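Side-chain contact in ribosomal RNA methyltransferase, putative (Plasmodium falciparum, PDB 2PLW), which binds S-adenosylmethionine and probably methylates ribosomal RNA, most likely at a uridine 2'-hydroxyl, through its FtsJ-like methyltransferase domain: residues N15-L20 / L173-K178. Numbering follows the deposited sequence.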
ATOM      1  N   ASN A  15      14.736   4.639  -0.244  1.00 20.81           N
ATOM      2  CA  ASN A  15      16.054   5.120  -0.701  1.00 22.55           C
ATOM      3  C   ASN A  15      16.069   5.612  -2.151  1.00 23.33           C
ATOM      4  O   ASN A  15      16.753   6.592  -2.487  1.00 23.81           O
ATOM      5  CB  ASN A  15      17.097   4.017  -0.495  1.00 22.47           C
ATOM      6  CG  ASN A  15      17.564   3.918   0.936  1.00 23.07           C
ATOM      7  OD1 ASN A  15      17.271   4.781   1.783  1.00 23.08           O
ATOM      8  ND2 ASN A  15      18.318   2.862   1.221  1.00 27.30           N
ATOM      9  N   LYS A  16      15.307   4.937  -3.011  1.00 23.91           N
ATOM     10  CA  LYS A  16      15.263   5.244  -4.429  1.00 25.32           C
ATOM     11  C   LYS A  16      14.222   6.322  -4.731  1.00 24.95           C
ATOM     12  O   LYS A  16      14.473   7.256  -5.516  1.00 24.64           O
ATOM     13  CB  LYS A  16      14.981   3.962  -5.234  1.00 25.22           C
ATOM     14  CG  LYS A  16      14.967   4.148  -6.776  1.00 27.59           C
ATOM     15  CD  LYS A  16      14.738   2.829  -7.505  1.00 27.94           C
ATOM     16  CE  LYS A  16      15.069   2.910  -9.000  1.00 30.72           C
ATOM     17  NZ  LYS A  16      16.458   2.400  -9.318  1.00 34.52           N
ATOM     18  N   TYR A  17      13.048   6.197  -4.112  1.00 24.49           N
ATOM     19  CA  TYR A  17      11.924   7.056  -4.473  1.00 24.99           C
ATOM     20  C   TYR A  17      11.606   8.176  -3.493  1.00 24.83           C
ATOM     21  O   TYR A  17      10.789   9.041  -3.823  1.00 25.10           O
ATOM     22  CB  TYR A  17      10.686   6.206  -4.788  1.00 24.73           C
ATOM     23  CG  TYR A  17      10.925   5.245  -5.929  1.00 26.20           C
ATOM     24  CD1 TYR A  17      10.861   5.673  -7.269  1.00 25.96           C
ATOM     25  CD2 TYR A  17      11.227   3.913  -5.677  1.00 25.05           C
ATOM     26  CE1 TYR A  17      11.075   4.782  -8.313  1.00 27.71           C
ATOM     27  CE2 TYR A  17      11.455   3.019  -6.705  1.00 26.40           C
ATOM     28  CZ  TYR A  17      11.383   3.456  -8.020  1.00 26.64           C
ATOM     29  OH  TYR A  17      11.618   2.548  -9.021  1.00 30.60           O
ATOM     30  N   LEU A  18      12.249   8.164  -2.318  1.00 24.36           N
ATOM     31  CA  LEU A  18      12.184   9.232  -1.297  1.00 25.18           C
ATOM     32  C   LEU A  18      10.807   9.838  -1.061  1.00 24.79           C
ATOM     33  O   LEU A  18      10.545  10.992  -1.443  1.00 25.45           O
ATOM     34  CB  LEU A  18      13.183  10.372  -1.598  1.00 26.25           C
ATOM     35  CG  LEU A  18      14.636  10.395  -1.084  1.00 28.99           C
ATOM     36  CD1 LEU A  18      14.750  10.349   0.465  1.00 30.52           C
ATOM     37  CD2 LEU A  18      15.469   9.320  -1.752  1.00 31.27           C
ATOM     38  N   PHE A  19       9.941   9.060  -0.421  1.00 22.74           N
ATOM     39  CA  PHE A  19       8.551   9.444  -0.232  1.00 21.84           C
ATOM     40  C   PHE A  19       8.213   9.600   1.242  1.00 21.54           C
ATOM     41  O   PHE A  19       7.238  10.265   1.573  1.00 20.75           O
ATOM     42  CB  PHE A  19       7.602   8.442  -0.926  1.00 20.04           C
ATOM     43  CG  PHE A  19       7.940   6.997  -0.664  1.00 18.64           C
ATOM     44  CD1 PHE A  19       7.473   6.367   0.494  1.00 17.72           C
ATOM     45  CD2 PHE A  19       8.723   6.264  -1.568  1.00 18.56           C
ATOM     46  CE1 PHE A  19       7.770   5.028   0.746  1.00 17.44           C
ATOM     47  CE2 PHE A  19       9.040   4.923  -1.312  1.00 17.74           C
ATOM     48  CZ  PHE A  19       8.547   4.307  -0.155  1.00 16.25           C
ATOM     49  N   LEU A  20       9.013   9.002   2.132  1.00 21.68           N
ATOM     50  CA  LEU A  20       8.740   9.100   3.563  1.00 22.36           C
ATOM     51  C   LEU A  20       9.243  10.422   4.114  1.00 24.30           C
ATOM     52  O   LEU A  20      10.446  10.621   4.296  1.00 25.50           O
ATOM     53  CB  LEU A  20       9.334   7.934   4.346  1.00 22.27           C
ATOM     54  CG  LEU A  20       8.763   6.547   4.013  1.00 19.64           C
ATOM     55  CD1 LEU A  20       9.628   5.436   4.647  1.00 18.22           C
ATOM     56  CD2 LEU A  20       7.296   6.409   4.480  1.00 20.93           C
ATOM     57  N   LEU A 173       3.027  10.403 -12.530  1.00 17.58           N
ATOM     58  CA  LEU A 173       4.024   9.431 -13.009  1.00 19.40           C
ATOM     59  C   LEU A 173       3.836   8.074 -12.360  1.00 18.30           C
ATOM     60  O   LEU A 173       3.514   7.988 -11.179  1.00 18.09           O
ATOM     61  CB  LEU A 173       5.476   9.865 -12.753  1.00 19.31           C
ATOM     62  CG  LEU A 173       6.115  11.251 -12.599  1.00 24.46           C
ATOM     63  CD1 LEU A 173       6.194  11.632 -11.137  1.00 25.97           C
ATOM     64  CD2 LEU A 173       7.537  11.195 -13.178  1.00 23.16           C
ATOM     65  N   VAL A 174       4.114   7.019 -13.118  1.00 17.04           N
ATOM     66  CA  VAL A 174       4.068   5.663 -12.597  1.00 18.33           C
ATOM     67  C   VAL A 174       5.269   4.883 -13.097  1.00 19.41           C
ATOM     68  O   VAL A 174       5.520   4.849 -14.309  1.00 19.96           O
ATOM     69  CB  VAL A 174       2.771   4.918 -13.027  1.00 17.74           C
ATOM     70  CG1 VAL A 174       2.760   3.509 -12.441  1.00 19.74           C
ATOM     71  CG2 VAL A 174       1.525   5.685 -12.556  1.00 18.14           C
ATOM     72  N   HIS A 175       5.986   4.268 -12.162  1.00 20.69           N
ATOM     73  CA  HIS A 175       7.233   3.533 -12.444  1.00 22.85           C
ATOM     74  C   HIS A 175       7.062   2.078 -12.054  1.00 23.06           C
ATOM     75  O   HIS A 175       6.409   1.769 -11.061  1.00 22.98           O
ATOM     76  CB  HIS A 175       8.418   4.128 -11.667  1.00 23.71           C
ATOM     77  CG  HIS A 175       8.540   5.616 -11.782  1.00 29.47           C
ATOM     78  ND1 HIS A 175       7.865   6.491 -10.953  1.00 34.88           N
ATOM     79  CD2 HIS A 175       9.256   6.387 -12.636  1.00 34.00           C
ATOM     80  CE1 HIS A 175       8.163   7.734 -11.290  1.00 37.17           C
ATOM     81  NE2 HIS A 175       9.005   7.700 -12.309  1.00 37.08           N
ATOM     82  N   THR A 176       7.623   1.170 -12.846  1.00 23.34           N
ATOM     83  CA  THR A 176       7.729  -0.213 -12.419  1.00 24.70           C
ATOM     84  C   THR A 176       9.153  -0.440 -11.897  1.00 25.39           C
ATOM     85  O   THR A 176      10.140  -0.059 -12.556  1.00 24.44           O
ATOM     86  CB  THR A 176       7.416  -1.190 -13.568  1.00 25.75           C
ATOM     87  OG1 THR A 176       6.207  -0.791 -14.219  1.00 27.55           O
ATOM     88  CG2 THR A 176       7.217  -2.584 -13.021  1.00 27.11           C
ATOM     89  N   THR A 177       9.264  -1.033 -10.711  1.00 24.95           N
ATOM     90  CA  THR A 177      10.574  -1.351 -10.150  1.00 26.25           C
ATOM     91  C   THR A 177      11.108  -2.632 -10.801  1.00 27.20           C
ATOM     92  O   THR A 177      10.378  -3.316 -11.504  1.00 27.13           O
ATOM     93  CB  THR A 177      10.489  -1.550  -8.629  1.00 25.95           C
ATOM     94  OG1 THR A 177       9.759  -2.750  -8.351  1.00 23.02           O
ATOM     95  CG2 THR A 177       9.777  -0.379  -7.987  1.00 25.18           C
ATOM     96  N   LYS A 178      12.373  -2.953 -10.538  1.00 29.15           N
ATOM     97  CA  LYS A 178      13.005  -4.184 -11.029  1.00 31.35           C
ATOM     98  C   LYS A 178      12.422  -5.458 -10.394  1.00 32.04           C
ATOM     99  O   LYS A 178      12.292  -5.526  -9.172  1.00 32.16           O
ATOM    100  CB  LYS A 178      14.519  -4.118 -10.787  1.00 31.87           C
ATOM    101  CG  LYS A 178      15.314  -5.190 -11.521  1.00 34.08           C
ATOM    102  CD  LYS A 178      15.341  -4.936 -13.035  1.00 37.99           C
ATOM    103  CE  LYS A 178      16.264  -5.916 -13.774  1.00 39.56           C
ATOM    104  NZ  LYS A 178      15.568  -7.183 -14.176  1.00 40.71           N
TER
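Thr-177 OG1 accepts the backbone N-H of Tyr-190 on strand 188-196, while its CG2 meets the phenol end of Tyr-17. The setting is the Rossmann-like class I methyltransferase fold, with strand order 3-2-1-4-5-7-6, in which strand 171-176 forms one edge of the sheet within the chain; the C-terminal residue of helix 7-17, Tyr-17, meets His-175 on that strand and Thr-177 just beyond its end. The contact illustrates how a helix end can meet a sheet edge through one aromatic side chain, with no hydrogen bond between the two segments.

Tyr-17 OH lies 3.6 Å from Thr-177 CG2, and the same methyl sits 4.0 Å from Tyr-17 CE2, placed obliquely to the ring. Thr-177 holds OG1 between its backbone N and carbonyl carbon (chi1 69°), which turns CG2 anti to the carbonyl carbon. The other carbon ortho to the hydroxyl, Tyr-17 CE1, comes within 4.3 Å of His-175 CB. The two rings meet obliquely, their centroids 6.0 Å apart and their planes inclined at 40°. Val-192 of strand 188-196 is touched by both Tyr-17 and Thr-177, while Lys-194 NZ is hydrogen-bonded to Tyr-17 O where the helix ends. The side chains of Thr-177 and Lys-153, the predicted proton acceptor, are about 8 Å apart, placing this surface contact near the probable active site. Back on the helix, Lys-16 CG rests 3.7 Å above the plane of the Tyr-17 ring, displaced toward its rim.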